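Local coordinates for putative uncharacterized protein (Trichoplax adhaerens, PDB 5OI9), which probably takes part in centriole assembly as a STIL-family protein, this chain being its N-terminal domain, at residues 151-156 against 279-284. Sequence-based numbering, arbitrary orientation.
Sequences KNLKLS and YLYSQR
Two carbonyls at the C-terminal end of helix 139-155 receive the donors that follow helix 270-281. Gln283 N reaches Lys154 O at 2.8 Å, nearly straight (163°), lying in the carbonyl plane on a lone pair. One residue on, Arg284 NE meets Leu155 O at 2.8 Å from above that carbonyl's plane, and Arg284 NH2 adds a weak bond to the same oxygen. The oxygen sits at the in-plane edge of the guanidinium, while Leu155 CD2 lies over the centre of one face, 3.9 Å above its plane; a bend at chi2 (-56°) brings the group there. Lys154 and Gln283 run alongside each other, both extended, with Lys154 CD 3.5 Å from Gln283 NE2, and a water accepts from both nitrogen tips. Lys154 CG also abuts the Tyr281 ring edge, 4.0 Å from Tyr281 CD1, whereas Leu153 CD1 lies over one face near the rim, 4.1 Å above the ring plane. An alanine at Lys154 would remove the ammonium and the methylenes beyond CB, and would probably lose the water bridge to Gln283 NE2 and the packing on the Tyr281 edge. Farther out, Tyr281 OH bonds Ser319 O, and Ser282 OG accepts from Arg284 N in an ST turn where the chain leaves helical geometry. Every direct hydrogen bond across the contact thus ends on a main-chain carbonyl, so the accepting residues' side chains supply no acceptor, and Leu153, Lys154 and Tyr281 add apolar contact alongside.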
loop_
_atom_site.group_PDB
_atom_site.type_symbol
_atom_site.label_atom_id
_atom_site.label_comp_id
_atom_site.label_asym_id
_atom_site.label_seq_id
_atom_site.Cartn_x
_atom_site.Cartn_y
_atom_site.Cartn_z
ATOM N N LYS A 151 3.834 11.002 6.105
ATOM C CA LYS A 151 3.815 11.260 7.541
ATOM C C LYS A 151 3.479 9.993 8.317
ATOM O O LYS A 151 4.032 9.752 9.397
ATOM C CB LYS A 151 2.819 12.377 7.862
ATOM C CG LYS A 151 2.755 12.772 9.334
ATOM C CD LYS A 151 1.762 13.908 9.544
ATOM C CE LYS A 151 1.565 14.233 11.017
ATOM N NZ LYS A 151 2.813 14.736 11.657
ATOM N N ASN A 152 2.583 9.162 7.777
ATOM C CA ASN A 152 2.289 7.889 8.424
ATOM C C ASN A 152 3.483 6.946 8.352
ATOM O O ASN A 152 3.777 6.238 9.319
ATOM C CB ASN A 152 1.059 7.237 7.793
ATOM C CG ASN A 152 0.782 5.854 8.364
ATOM O OD1 ASN A 152 0.377 5.716 9.517
ATOM N ND2 ASN A 152 1.006 4.822 7.556
ATOM N N LEU A 153 4.189 6.928 7.218
ATOM C CA LEU A 153 5.373 6.080 7.106
ATOM C C LEU A 153 6.468 6.508 8.078
ATOM O O LEU A 153 7.199 5.661 8.605
ATOM C CB LEU A 153 5.900 6.091 5.672
ATOM C CG LEU A 153 5.047 5.376 4.620
ATOM C CD1 LEU A 153 5.748 5.389 3.270
ATOM C CD2 LEU A 153 4.746 3.950 5.059
ATOM N N LYS A 154 6.592 7.812 8.334
ATOM C CA LYS A 154 7.621 8.289 9.254
ATOM C C LYS A 154 7.278 7.976 10.705
ATOM O O LYS A 154 8.182 7.720 11.512
ATOM C CB LYS A 154 7.828 9.795 9.091
ATOM C CG LYS A 154 8.397 10.224 7.748
ATOM C CD LYS A 154 8.384 11.744 7.608
ATOM C CE LYS A 154 8.874 12.170 6.236
ATOM N NZ LYS A 154 8.900 13.648 6.099
ATOM N N LEU A 155 5.993 7.978 11.057
ATOM C CA LEU A 155 5.584 7.966 12.455
ATOM C C LEU A 155 4.893 6.684 12.899
ATOM O O LEU A 155 4.672 6.513 14.104
ATOM C CB LEU A 155 4.655 9.156 12.743
ATOM C CG LEU A 155 5.271 10.541 12.527
ATOM C CD1 LEU A 155 4.240 11.640 12.763
ATOM C CD2 LEU A 155 6.478 10.733 13.430
ATOM N N SER A 156 4.544 5.787 11.981
ATOM C CA SER A 156 3.824 4.578 12.359
ATOM C C SER A 156 4.684 3.678 13.238
ATOM O O SER A 156 5.900 3.580 13.055
ATOM C CB SER A 156 3.380 3.808 11.117
ATOM O OG SER A 156 2.782 2.574 11.470
ATOM N N TYR A 279 11.424 0.877 6.479
ATOM C CA TYR A 279 12.697 1.024 7.182
ATOM C C TYR A 279 13.359 2.358 6.855
ATOM O O TYR A 279 13.881 3.036 7.749
ATOM C CB TYR A 279 13.623 -0.141 6.828
ATOM C CG TYR A 279 14.992 -0.080 7.472
ATOM C CD1 TYR A 279 15.161 -0.358 8.824
ATOM C CD2 TYR A 279 16.119 0.237 6.724
ATOM C CE1 TYR A 279 16.412 -0.313 9.415
ATOM C CE2 TYR A 279 17.375 0.283 7.305
ATOM C CZ TYR A 279 17.516 0.010 8.651
ATOM O OH TYR A 279 18.764 0.061 9.233
ATOM N N LEU A 280 13.338 2.756 5.582
ATOM C CA LEU A 280 13.981 4.006 5.186
ATOM C C LEU A 280 13.257 5.219 5.759
ATOM O O LEU A 280 13.897 6.197 6.164
ATOM C CB LEU A 280 14.046 4.105 3.664
ATOM C CG LEU A 280 14.969 3.108 2.971
ATOM C CD1 LEU A 280 15.000 3.363 1.478
ATOM C CD2 LEU A 280 16.362 3.195 3.565
ATOM N N TYR A 281 11.924 5.177 5.799
ATOM C CA TYR A 281 11.156 6.353 6.195
ATOM C C TYR A 281 11.043 6.511 7.705
ATOM O O TYR A 281 10.955 7.643 8.194
ATOM C CB TYR A 281 9.753 6.293 5.590
ATOM C CG TYR A 281 9.619 7.041 4.288
ATOM C CD1 TYR A 281 9.385 8.409 4.273
ATOM C CD2 TYR A 281 9.722 6.382 3.072
ATOM C CE1 TYR A 281 9.261 9.101 3.084
ATOM C CE2 TYR A 281 9.598 7.066 1.880
ATOM C CZ TYR A 281 9.366 8.422 1.890
ATOM O OH TYR A 281 9.242 9.100 0.699
ATOM N N SER A 282 11.037 5.407 8.452
ATOM C CA SER A 282 10.668 5.454 9.862
ATOM C C SER A 282 11.590 6.372 10.653
ATOM O O SER A 282 12.815 6.230 10.621
ATOM C CB SER A 282 10.694 4.050 10.462
ATOM O OG SER A 282 10.338 4.088 11.836
ATOM N N GLN A 283 10.990 7.321 11.366
ATOM C CA GLN A 283 11.707 8.126 12.342
ATOM C C GLN A 283 11.524 7.605 13.761
ATOM O O GLN A 283 12.017 8.226 14.708
ATOM C CB GLN A 283 11.268 9.591 12.242
ATOM C CG GLN A 283 11.650 10.236 10.915
ATOM C CD GLN A 283 11.140 11.657 10.776
ATOM O OE1 GLN A 283 10.663 12.256 11.739
ATOM N NE2 GLN A 283 11.238 12.204 9.569
ATOM N N ARG A 284 10.817 6.483 13.929
ATOM C CA ARG A 284 10.789 5.780 15.204
ATOM C C ARG A 284 12.057 4.970 15.438
ATOM O O ARG A 284 12.353 4.624 16.585
ATOM C CB ARG A 284 9.575 4.849 15.275
ATOM C CG ARG A 284 8.237 5.532 15.028
ATOM C CD ARG A 284 8.019 6.685 15.992
ATOM N NE ARG A 284 6.655 7.197 15.919
ATOM C CZ ARG A 284 6.232 8.289 16.547
ATOM N NH1 ARG A 284 7.069 8.993 17.296
ATOM N NH2 ARG A 284 4.972 8.680 16.423
HETATM O O HOH W 1 10.401 14.406 8.114
HETATM O O HOH W 2 8.506 2.491 13.224
#